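PDB 5D2H: 4-oxalocrotonate decarboxylase NahK from Pseudomonas putida, which catalyses the decarboxylation of (3E)-2-oxohex-3-enedioate to 2-oxopent-4-enoate and carbon dioxide, a metal-dependent step in the breakdown of aromatic hydrocarbons. Local coordinates for residues A[122-127]-A[162-167]. The protein carries 1 engineered substitution. Residues are numbered along the deposited sequence; the frame is centred on the assembly and turned at random.
With AKG (2-oxoglutaric acid), chain C; EDO (1,2-ethanediol), chain F.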
ATOM      1  N   LEU A 122      13.821   7.315  -6.317  1.00 14.48           N
ATOM      2  CA  LEU A 122      12.449   7.026  -6.721  1.00 18.59           C
ATOM      3  C   LEU A 122      12.309   7.442  -8.165  1.00 15.97           C
ATOM      4  O   LEU A 122      13.126   8.213  -8.669  1.00 14.18           O
ATOM      5  CB  LEU A 122      11.467   7.811  -5.850  1.00 16.79           C
ATOM      6  CG  LEU A 122      11.541   7.521  -4.346  1.00 15.34           C
ATOM      7  CD1 LEU A 122      10.625   8.443  -3.569  1.00 11.87           C
ATOM      8  CD2 LEU A 122      11.187   6.071  -4.066  1.00 14.68           C
ATOM      9  N   ILE A 123      11.269   6.938  -8.820  1.00 16.14           N
ATOM     10  CA  ILE A 123      11.066   7.154 -10.244  1.00 16.54           C
ATOM     11  C   ILE A 123      10.087   8.289 -10.548  1.00 21.63           C
ATOM     12  O   ILE A 123      10.451   9.274 -11.179  1.00 17.93           O
ATOM     13  CB  ILE A 123      10.592   5.857 -10.917  1.00 19.14           C
ATOM     14  CG1 ILE A 123      11.652   4.763 -10.720  1.00 18.71           C
ATOM     15  CG2 ILE A 123      10.297   6.100 -12.393  1.00 19.42           C
ATOM     16  CD1 ILE A 123      11.260   3.411 -11.229  1.00 14.99           C
ATOM     17  N   HIS A 124       8.845   8.149 -10.101  1.00 18.49           N
ATOM     18  CA  HIS A 124       7.851   9.204 -10.276  1.00 17.76           C
ATOM     19  C   HIS A 124       6.859   9.123  -9.131  1.00 16.53           C
ATOM     20  O   HIS A 124       5.683   8.768  -9.324  1.00 19.33           O
ATOM     21  CB  HIS A 124       7.147   9.099 -11.630  1.00 19.22           C
ATOM     22  CG  HIS A 124       6.997   7.699 -12.145  1.00 24.12           C
ATOM     23  ND1 HIS A 124       6.963   7.409 -13.495  1.00 25.65           N
ATOM     24  CD2 HIS A 124       6.849   6.515 -11.504  1.00 19.67           C
ATOM     25  CE1 HIS A 124       6.810   6.106 -13.662  1.00 22.80           C
ATOM     26  NE2 HIS A 124       6.746   5.541 -12.470  1.00 18.63           N
ATOM     27  N   PRO A 125       7.340   9.428  -7.922  1.00 18.15           N
ATOM     28  CA  PRO A 125       6.588   9.095  -6.710  1.00 17.82           C
ATOM     29  C   PRO A 125       5.367   9.974  -6.494  1.00 19.50           C
ATOM     30  O   PRO A 125       5.317  11.122  -6.946  1.00 17.46           O
ATOM     31  CB  PRO A 125       7.608   9.338  -5.594  1.00 18.03           C
ATOM     32  CG  PRO A 125       8.529  10.385  -6.157  1.00 15.75           C
ATOM     33  CD  PRO A 125       8.645  10.048  -7.616  1.00 14.76           C
ATOM     34  N   LYS A 126       4.389   9.416  -5.786  1.00 20.81           N
ATOM     35  CA  LYS A 126       3.217  10.153  -5.351  1.00 18.63           C
ATOM     36  C   LYS A 126       2.986   9.791  -3.898  1.00 19.54           C
ATOM     37  O   LYS A 126       3.369   8.708  -3.455  1.00 18.93           O
ATOM     38  CB  LYS A 126       1.990   9.743  -6.154  1.00 15.42           C
ATOM     39  CG  LYS A 126       2.115   9.906  -7.652  1.00 23.66           C
ATOM     40  CD  LYS A 126       0.786   9.572  -8.328  1.00 23.16           C
ATOM     41  CE  LYS A 126       0.898   9.696  -9.840  1.00 29.42           C
ATOM     42  NZ  LYS A 126      -0.416   9.505 -10.500  1.00 38.10           N
ATOM     43  N   ILE A 127       2.352  10.690  -3.157  1.00 18.36           N
ATOM     44  CA  ILE A 127       2.021  10.404  -1.775  1.00 20.46           C
ATOM     45  C   ILE A 127       0.523  10.246  -1.641  1.00 17.42           C
ATOM     46  O   ILE A 127      -0.250  10.832  -2.401  1.00 20.96           O
ATOM     47  CB  ILE A 127       2.500  11.507  -0.833  1.00 21.99           C
ATOM     48  CG1 ILE A 127       1.788  12.831  -1.149  1.00 23.72           C
ATOM     49  CG2 ILE A 127       4.002  11.660  -0.947  1.00 22.32           C
ATOM     50  CD1 ILE A 127       1.889  13.853  -0.027  1.00 26.72           C
ATOM     51  N   VAL A 162       4.285   6.650   0.219  1.00 17.37           N
ATOM     52  CA  VAL A 162       4.843   7.101  -1.035  1.00 15.67           C
ATOM     53  C   VAL A 162       4.773   5.906  -1.962  1.00 13.01           C
ATOM     54  O   VAL A 162       5.369   4.852  -1.699  1.00 14.27           O
ATOM     55  CB  VAL A 162       6.284   7.630  -0.890  1.00 14.55           C
ATOM     56  CG1 VAL A 162       6.770   8.210  -2.225  1.00 15.38           C
ATOM     57  CG2 VAL A 162       6.341   8.708   0.197  1.00 15.03           C
ATOM     58  N   ILE A 163       3.990   6.042  -3.018  1.00 13.91           N
ATOM     59  CA  ILE A 163       3.881   4.973  -3.987  1.00 16.52           C
ATOM     60  C   ILE A 163       4.633   5.399  -5.228  1.00 15.98           C
ATOM     61  O   ILE A 163       4.771   6.583  -5.501  1.00 15.47           O
ATOM     62  CB  ILE A 163       2.426   4.631  -4.320  1.00 18.60           C
ATOM     63  CG1 ILE A 163       1.694   5.873  -4.848  1.00 18.94           C
ATOM     64  CG2 ILE A 163       1.730   4.002  -3.084  1.00 17.14           C
ATOM     65  CD1 ILE A 163       0.275   5.595  -5.305  1.00 20.60           C
ATOM     66  N   ASP A 164       5.148   4.428  -5.959  1.00 15.33           N
ATOM     67  CA  ASP A 164       5.998   4.735  -7.084  1.00 14.93           C
ATOM     68  C   ASP A 164       5.965   3.514  -7.967  1.00 12.81           C
ATOM     69  O   ASP A 164       6.693   2.551  -7.748  1.00 15.28           O
ATOM     70  CB  ASP A 164       7.419   5.035  -6.590  1.00  9.05           C
ATOM     71  CG  ASP A 164       8.319   5.594  -7.680  1.00 16.99           C
ATOM     72  OD1 ASP A 164       7.806   6.243  -8.613  1.00 17.85           O
ATOM     73  OD2 ASP A 164       9.547   5.386  -7.598  1.00 13.92           O
ATOM     74  N   SER A 165       5.073   3.538  -8.946  1.00 15.73           N
ATOM     75  CA  SER A 165       4.980   2.444  -9.883  1.00 14.09           C
ATOM     76  C   SER A 165       6.302   2.370 -10.631  1.00 16.10           C
ATOM     77  O   SER A 165       6.805   3.387 -11.093  1.00 17.14           O
ATOM     78  CB  SER A 165       3.850   2.695 -10.871  1.00 10.75           C
ATOM     79  OG  SER A 165       3.798   1.634 -11.796  1.00 15.20           O
ATOM     80  N   ARG A 166       6.868   1.173 -10.739  1.00 15.09           N
ATOM     81  CA  ARG A 166       8.087   0.996 -11.518  1.00 14.71           C
ATOM     82  C   ARG A 166       7.796   0.969 -13.022  1.00 18.06           C
ATOM     83  O   ARG A 166       8.706   0.835 -13.836  1.00 15.93           O
ATOM     84  CB  ARG A 166       8.821  -0.273 -11.077  1.00 15.93           C
ATOM     85  CG  ARG A 166       9.841  -0.016  -9.980  1.00 11.83           C
ATOM     86  CD  ARG A 166       9.217   0.689  -8.770  1.00 11.86           C
ATOM     87  NE  ARG A 166       8.244  -0.182  -8.099  1.00 15.31           N
ATOM     88  CZ  ARG A 166       7.927  -0.111  -6.809  1.00 14.15           C
ATOM     89  NH1 ARG A 166       7.031  -0.953  -6.291  1.00 11.67           N
ATOM     90  NH2 ARG A 166       8.499   0.801  -6.032  1.00 13.34           N
ATOM     91  N   TYR A 167       6.524   1.100 -13.395  1.00 14.59           N
ATOM     92  CA  TYR A 167       6.173   1.090 -14.813  1.00 14.16           C
ATOM     93  C   TYR A 167       6.179   2.468 -15.456  1.00 20.44           C
ATOM     94  O   TYR A 167       5.823   3.470 -14.836  1.00 15.30           O
ATOM     95  CB  TYR A 167       4.836   0.381 -15.067  1.00 13.24           C
ATOM     96  CG  TYR A 167       4.798  -1.011 -14.491  1.00 15.54           C
ATOM     97  CD1 TYR A 167       5.672  -1.989 -14.945  1.00 14.48           C
ATOM     98  CD2 TYR A 167       3.913  -1.343 -13.482  1.00 12.85           C
ATOM     99  CE1 TYR A 167       5.657  -3.260 -14.420  1.00 19.13           C
ATOM    100  CE2 TYR A 167       3.894  -2.618 -12.943  1.00 13.11           C
ATOM    101  CZ  TYR A 167       4.767  -3.569 -13.411  1.00 12.27           C
ATOM    102  OH  TYR A 167       4.756  -4.843 -12.892  1.00 12.61           O
TER
HETATM  103  C1  AKG C 302      -2.039   2.000  -3.589  1.00 29.88           C
HETATM  104  O1  AKG C 302      -3.190   2.479  -3.531  1.00 35.77           O
HETATM  105  O2  AKG C 302      -1.329   1.888  -2.554  1.00 20.97           O
HETATM  106  C2  AKG C 302      -1.476   1.596  -4.889  1.00 29.42           C
HETATM  107  O5  AKG C 302      -0.294   1.817  -5.090  1.00 36.97           O
HETATM  108  C3  AKG C 302      -2.233   0.927  -6.024  1.00 29.50           C
HETATM  109  C4  AKG C 302      -3.748   0.888  -5.875  1.00 25.70           C
HETATM  110  C5  AKG C 302      -4.431   2.198  -6.207  1.00 37.88           C
HETATM  111  O3  AKG C 302      -5.492   2.429  -5.589  1.00 28.13           O
HETATM  112  O4  AKG C 302      -3.951   2.990  -7.065  1.00 35.69           O
HETATM  113  C1  EDO F 305       2.230   5.688  -8.443  1.00 20.69           C
HETATM  114  O1  EDO F 305       1.482   5.373  -9.622  1.00 32.88           O
HETATM  115  C2  EDO F 305       3.239   6.789  -8.763  1.00 24.69           C
HETATM  116  O2  EDO F 305       4.089   6.357  -9.835  1.00 24.21           O
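Lys126 and Ile163 form a hydrogen-bonded antiparallel pair, with Lys126 N to Ile163 O at 2.9 Å and Ile163 N to Lys126 O at 2.8 Å; Ile127 and Val162 follow as a non-hydrogen-bonded pair. Ahead of this pairing, the Asp164 carboxylate takes up the amides of Ile123 and His124. Its CG is anti to the backbone N (chi1 -170°), which lets it reach both. Asp164 OD2 accepts from Ile123 N at 2.6 Å, almost straight at 175°. Asp164 OD1 accepts from His124 N, also at 2.6 Å. Both donors come on the syn side, about 20° out of the carboxylate plane. The His124 ring stands nearly perpendicular to the carboxylate, with His124 CD2 near Asp164 OD1. His124 NE2 donates to Ser165 O at 2.6 Å, a somewhat bent bond with the acceptor close to the ring plane, and Ile123 CG2 covers one ring face. An alanine in place of Asp164 would probably leave the amides of Ile123 and His124 without their acceptor and let this loop shift. On one face of the strands, Val162 CG1 packs on Pro125 CB at 3.7 Å and Val162 CG2 on Ile127 CG2. Phe282 touches Val162 and Ile127 there. Lys126 and Ile163 point to the other face. Here a 1,2-ethanediol, probably from the crystallisation liquor, bridges His124 O and Ser165 N through O2, and Ile163 CG2 lies 3.6 Å from O5 of 2-oxoglutarate. The side chains of the metal ligands Glu128 and Glu161 touch Ile163. Strands 126-135 and 153-163 belong to the curled mixed sheet characteristic of the fumarylacetoacetate hydrolase fold, and Ile163 lines its metal and 2-oxoglutarate site.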